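Local coordinates for epidermin biosynthesis protein EpiD (Staphylococcus aureus, PDB 3QJG) that probably catalyses the FMN-dependent oxidative decarboxylation of the C-terminal cysteine of the epidermin precursor peptide, a step in making this lantibiotic, at residues 8-13 against 23-28. Sequence-based numbering, arbitrary orientation.
With FMN (flavin mononucleotide), chain M.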
ATOM      1  N   VAL A   8     -19.146 -34.445   6.022  1.00 20.56           N
ATOM      2  CA  VAL A   8     -19.061 -33.824   7.361  1.00 20.18           C
ATOM      3  C   VAL A   8     -18.343 -32.495   7.183  1.00 19.57           C
ATOM      4  O   VAL A   8     -17.508 -32.367   6.303  1.00 18.63           O
ATOM      5  CB  VAL A   8     -18.298 -34.684   8.363  1.00 20.04           C
ATOM      6  CG1 VAL A   8     -16.880 -34.990   7.819  1.00 20.66           C
ATOM      7  CG2 VAL A   8     -18.249 -33.977   9.742  1.00 19.89           C
ATOM      8  N   LEU A   9     -18.716 -31.507   7.974  1.00 18.14           N
ATOM      9  CA  LEU A   9     -18.040 -30.251   7.951  1.00 19.07           C
ATOM     10  C   LEU A   9     -17.394 -30.107   9.305  1.00 19.46           C
ATOM     11  O   LEU A   9     -18.080 -30.295  10.330  1.00 19.00           O
ATOM     12  CB  LEU A   9     -19.017 -29.097   7.677  1.00 18.31           C
ATOM     13  CG  LEU A   9     -18.512 -27.651   7.792  1.00 20.77           C
ATOM     14  CD1 LEU A   9     -17.358 -27.351   6.764  1.00 17.65           C
ATOM     15  CD2 LEU A   9     -19.712 -26.680   7.624  1.00 17.46           C
ATOM     16  N   ILE A  10     -16.088 -29.776   9.320  1.00 20.44           N
ATOM     17  CA  ILE A  10     -15.411 -29.459  10.570  1.00 21.72           C
ATOM     18  C   ILE A  10     -15.332 -27.964  10.732  1.00 21.46           C
ATOM     19  O   ILE A  10     -14.828 -27.285   9.875  1.00 21.62           O
ATOM     20  CB  ILE A  10     -13.977 -30.012  10.625  1.00 22.28           C
ATOM     21  CG1 ILE A  10     -13.967 -31.525  10.434  1.00 23.75           C
ATOM     22  CG2 ILE A  10     -13.293 -29.640  11.944  1.00 21.70           C
ATOM     23  CD1 ILE A  10     -12.617 -32.052   9.868  1.00 23.16           C
ATOM     24  N   CYS A  11     -15.825 -27.468  11.852  1.00 20.43           N
ATOM     25  CA  CYS A  11     -15.725 -26.066  12.195  1.00 19.80           C
ATOM     26  C   CYS A  11     -14.583 -25.864  13.195  1.00 19.34           C
ATOM     27  O   CYS A  11     -14.652 -26.368  14.271  1.00 20.91           O
ATOM     28  CB  CYS A  11     -17.075 -25.594  12.748  1.00 19.57           C
ATOM     29  SG  CYS A  11     -18.443 -25.866  11.543  1.00 19.82           S
ATOM     30  N   LEU A  12     -13.535 -25.131  12.828  1.00 18.95           N
ATOM     31  CA  LEU A  12     -12.370 -24.916  13.696  1.00 18.84           C
ATOM     32  C   LEU A  12     -12.493 -23.591  14.430  1.00 17.47           C
ATOM     33  O   LEU A  12     -12.752 -22.606  13.817  1.00 17.59           O
ATOM     34  CB  LEU A  12     -11.115 -24.773  12.862  1.00 19.77           C
ATOM     35  CG  LEU A  12     -10.689 -25.929  12.018  1.00 23.93           C
ATOM     36  CD1 LEU A  12      -9.499 -25.538  11.214  1.00 22.75           C
ATOM     37  CD2 LEU A  12     -10.446 -27.061  12.988  1.00 27.03           C
ATOM     38  N   CYS A  13     -12.193 -23.558  15.701  1.00 16.94           N
ATOM     39  CA  CYS A  13     -12.245 -22.311  16.431  1.00 17.45           C
ATOM     40  C   CYS A  13     -10.822 -21.879  16.880  1.00 18.34           C
ATOM     41  O   CYS A  13      -9.831 -22.594  16.644  1.00 19.21           O
ATOM     42  CB  CYS A  13     -13.176 -22.474  17.598  1.00 16.70           C
ATOM     43  SG  CYS A  13     -14.917 -22.807  17.213  1.00 17.23           S
ATOM     44  N   HIS A  23      -5.092 -34.526  11.369  1.00 28.68           N
ATOM     45  CA  HIS A  23      -5.255 -35.911  11.852  1.00 30.11           C
ATOM     46  C   HIS A  23      -6.728 -36.331  11.833  1.00 29.43           C
ATOM     47  O   HIS A  23      -7.047 -37.428  11.409  1.00 29.45           O
ATOM     48  CB  HIS A  23      -4.699 -36.091  13.291  1.00 31.76           C
ATOM     49  CG  HIS A  23      -3.292 -35.600  13.463  1.00 35.65           C
ATOM     50  ND1 HIS A  23      -2.260 -36.003  12.635  1.00 41.20           N
ATOM     51  CD2 HIS A  23      -2.748 -34.733  14.358  1.00 39.14           C
ATOM     52  CE1 HIS A  23      -1.143 -35.400  13.012  1.00 43.32           C
ATOM     53  NE2 HIS A  23      -1.412 -34.619  14.052  1.00 41.09           N
ATOM     54  N   TYR A  24      -7.606 -35.446  12.308  1.00 27.76           N
ATOM     55  CA  TYR A  24      -9.028 -35.712  12.333  1.00 27.86           C
ATOM     56  C   TYR A  24      -9.582 -35.793  10.910  1.00 27.79           C
ATOM     57  O   TYR A  24     -10.369 -36.684  10.568  1.00 27.83           O
ATOM     58  CB  TYR A  24      -9.728 -34.616  13.118  1.00 26.75           C
ATOM     59  CG  TYR A  24      -9.379 -34.588  14.589  1.00 29.33           C
ATOM     60  CD1 TYR A  24     -10.243 -35.111  15.543  1.00 29.85           C
ATOM     61  CD2 TYR A  24      -8.212 -33.999  15.034  1.00 31.38           C
ATOM     62  CE1 TYR A  24      -9.944 -35.050  16.880  1.00 30.10           C
ATOM     63  CE2 TYR A  24      -7.894 -33.957  16.381  1.00 33.75           C
ATOM     64  CZ  TYR A  24      -8.769 -34.470  17.306  1.00 31.22           C
ATOM     65  OH  TYR A  24      -8.439 -34.413  18.652  1.00 31.91           O
ATOM     66  N   ILE A  25      -9.143 -34.885  10.053  1.00 27.65           N
ATOM     67  CA  ILE A  25      -9.558 -34.952   8.652  1.00 26.98           C
ATOM     68  C   ILE A  25      -9.151 -36.293   8.052  1.00 27.82           C
ATOM     69  O   ILE A  25      -9.961 -36.958   7.407  1.00 27.83           O
ATOM     70  CB  ILE A  25      -8.937 -33.847   7.800  1.00 26.82           C
ATOM     71  CG1 ILE A  25      -9.404 -32.467   8.297  1.00 24.49           C
ATOM     72  CG2 ILE A  25      -9.285 -34.087   6.336  1.00 25.62           C
ATOM     73  CD1 ILE A  25      -8.580 -31.299   7.720  1.00 23.20           C
ATOM     74  N   ILE A  26      -7.907 -36.708   8.281  1.00 27.70           N
ATOM     75  CA  ILE A  26      -7.435 -37.945   7.667  1.00 28.25           C
ATOM     76  C   ILE A  26      -8.343 -39.118   8.076  1.00 28.16           C
ATOM     77  O   ILE A  26      -8.647 -40.022   7.251  1.00 29.74           O
ATOM     78  CB  ILE A  26      -5.927 -38.230   8.009  1.00 29.17           C
ATOM     79  CG1 ILE A  26      -4.998 -37.280   7.227  1.00 29.28           C
ATOM     80  CG2 ILE A  26      -5.523 -39.696   7.699  1.00 29.15           C
ATOM     81  CD1 ILE A  26      -3.525 -37.805   7.101  1.00 32.08           C
ATOM     82  N   GLU A  27      -8.745 -39.122   9.341  1.00 26.42           N
ATOM     83  CA  GLU A  27      -9.516 -40.212   9.903  1.00 27.07           C
ATOM     84  C   GLU A  27     -11.002 -40.162   9.518  1.00 25.92           C
ATOM     85  O   GLU A  27     -11.613 -41.183   9.336  1.00 25.75           O
ATOM     86  CB  GLU A  27      -9.357 -40.257  11.444  1.00 27.09           C
ATOM     87  CG  GLU A  27      -7.938 -40.599  11.966  1.00 29.66           C
ATOM     88  CD  GLU A  27      -7.258 -41.796  11.246  1.00 33.74           C
ATOM     89  OE1 GLU A  27      -6.172 -41.606  10.641  1.00 35.08           O
ATOM     90  OE2 GLU A  27      -7.803 -42.923  11.302  1.00 32.98           O
ATOM     91  N   LEU A  28     -11.583 -38.961   9.454  1.00 25.65           N
ATOM     92  CA  LEU A  28     -12.954 -38.774   8.991  1.00 24.46           C
ATOM     93  C   LEU A  28     -13.120 -39.189   7.521  1.00 26.19           C
ATOM     94  O   LEU A  28     -14.173 -39.696   7.151  1.00 27.20           O
ATOM     95  CB  LEU A  28     -13.375 -37.358   9.260  1.00 23.94           C
ATOM     96  CG  LEU A  28     -13.632 -37.118  10.755  1.00 21.72           C
ATOM     97  CD1 LEU A  28     -13.615 -35.639  11.089  1.00 24.54           C
ATOM     98  CD2 LEU A  28     -14.952 -37.703  11.133  1.00 24.56           C
TER
HETATM   99  N1  FMN M 501     -10.346 -20.220  23.815  1.00 19.25           N
HETATM  100  C2  FMN M 501     -11.026 -21.383  24.071  1.00 18.85           C
HETATM  101  O2  FMN M 501     -12.214 -21.334  24.365  1.00 21.60           O
HETATM  102  N3  FMN M 501     -10.384 -22.579  24.040  1.00 14.63           N
HETATM  103  C4  FMN M 501      -9.057 -22.656  23.751  1.00 18.59           C
HETATM  104  O4  FMN M 501      -8.572 -23.763  23.761  1.00 19.96           O
HETATM  105  C4A FMN M 501      -8.326 -21.499  23.495  1.00 19.44           C
HETATM  106  N5  FMN M 501      -6.981 -21.524  23.187  1.00 21.16           N
HETATM  107  C5A FMN M 501      -6.335 -20.368  22.883  1.00 18.74           C
HETATM  108  C6  FMN M 501      -4.971 -20.393  22.624  1.00 18.34           C
HETATM  109  C7  FMN M 501      -4.312 -19.220  22.318  1.00 20.55           C
HETATM  110  C7M FMN M 501      -2.847 -19.195  21.994  1.00 17.59           C
HETATM  111  C8  FMN M 501      -5.024 -18.015  22.304  1.00 21.85           C
HETATM  112  C8M FMN M 501      -4.353 -16.689  22.034  1.00 22.60           C
HETATM  113  C9  FMN M 501      -6.368 -17.982  22.613  1.00 19.71           C
HETATM  114  C9A FMN M 501      -7.039 -19.159  22.906  1.00 20.65           C
HETATM  115  N10 FMN M 501      -8.392 -19.113  23.239  1.00 19.14           N
HETATM  116  C10 FMN M 501      -9.015 -20.280  23.520  1.00 20.69           C
HETATM  117  C1' FMN M 501      -9.214 -17.851  23.281  1.00 15.69           C
HETATM  118  C2' FMN M 501     -10.088 -17.734  22.034  1.00 15.22           C
HETATM  119  O2' FMN M 501      -9.288 -17.907  20.849  1.00 13.51           O
HETATM  120  C3' FMN M 501     -10.790 -16.430  22.137  1.00 16.21           C
HETATM  121  O3' FMN M 501     -11.703 -16.406  23.261  1.00 18.10           O
HETATM  122  C4' FMN M 501     -11.532 -16.101  20.842  1.00 16.48           C
HETATM  123  O4' FMN M 501     -12.307 -14.924  21.001  1.00 16.60           O
HETATM  124  C5' FMN M 501     -12.515 -17.151  20.442  1.00 18.76           C
HETATM  125  O5' FMN M 501     -12.935 -16.808  19.134  1.00 18.79           O
HETATM  126  P   FMN M 501     -13.703 -17.867  18.199  1.00 22.71           P
HETATM  127  O1P FMN M 501     -14.460 -17.070  17.183  1.00 21.17           O
HETATM  128  O2P FMN M 501     -14.617 -18.683  19.055  1.00 20.44           O
HETATM  129  O3P FMN M 501     -12.870 -18.724  17.341  1.00 17.54           O
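No flat group lies between Ile10 and its partners Ile25 and Leu28; branched aliphatic chains alone make this contact, and the nearest ring, that of Tyr24, turns away from the strand. The Tyr24 side chain touches Leu83, Pro168 and Val171 instead, and its hydroxyl is hydrogen-bonded to Pro166 O, so its polar end is satisfied. Ile10 reaches across with its long branch. Ile10 CG1 stands anti to the carbonyl carbon (chi1 -58°) and the chain runs on extended to the helix, where Ile10 CD1 lies 3.6 Å from Ile25 CG1. Leu28 CD1 is 3.9 Å from Ile10 CD1. The methyl thus meets two residues nearly one helical turn apart, and the chains cross at a slant. Leu28 CD1 also lies 4.2 Å from Ile10 CG1. A beta-branched residue suits the extended strand; on the helix Leu28 offers one methyl of its fork, while Ile25 presents the CG1 methylene of its longer branch. Val8, two residues earlier on the same strand face, is shorter and meets the helix more loosely, with Val8 CG1 4.5 Å from Leu28 CB. The fit is apolar and buried. Strand and helix axes run almost antiparallel, at 172° and 10.7 Å apart, as expected within a beta-alpha-beta unit of a Rossmann-like flavoprotein. Just past the strand's end, Cys13 CA comes within 3.8 Å of FMN O3P. Strands 34-39 and 79-85 flank strand 7-12 in the parallel part of the sheet; Val35 of the former touches Val8, Ile10 and Leu28, and helix 168-174 packs against Tyr24 and Leu28.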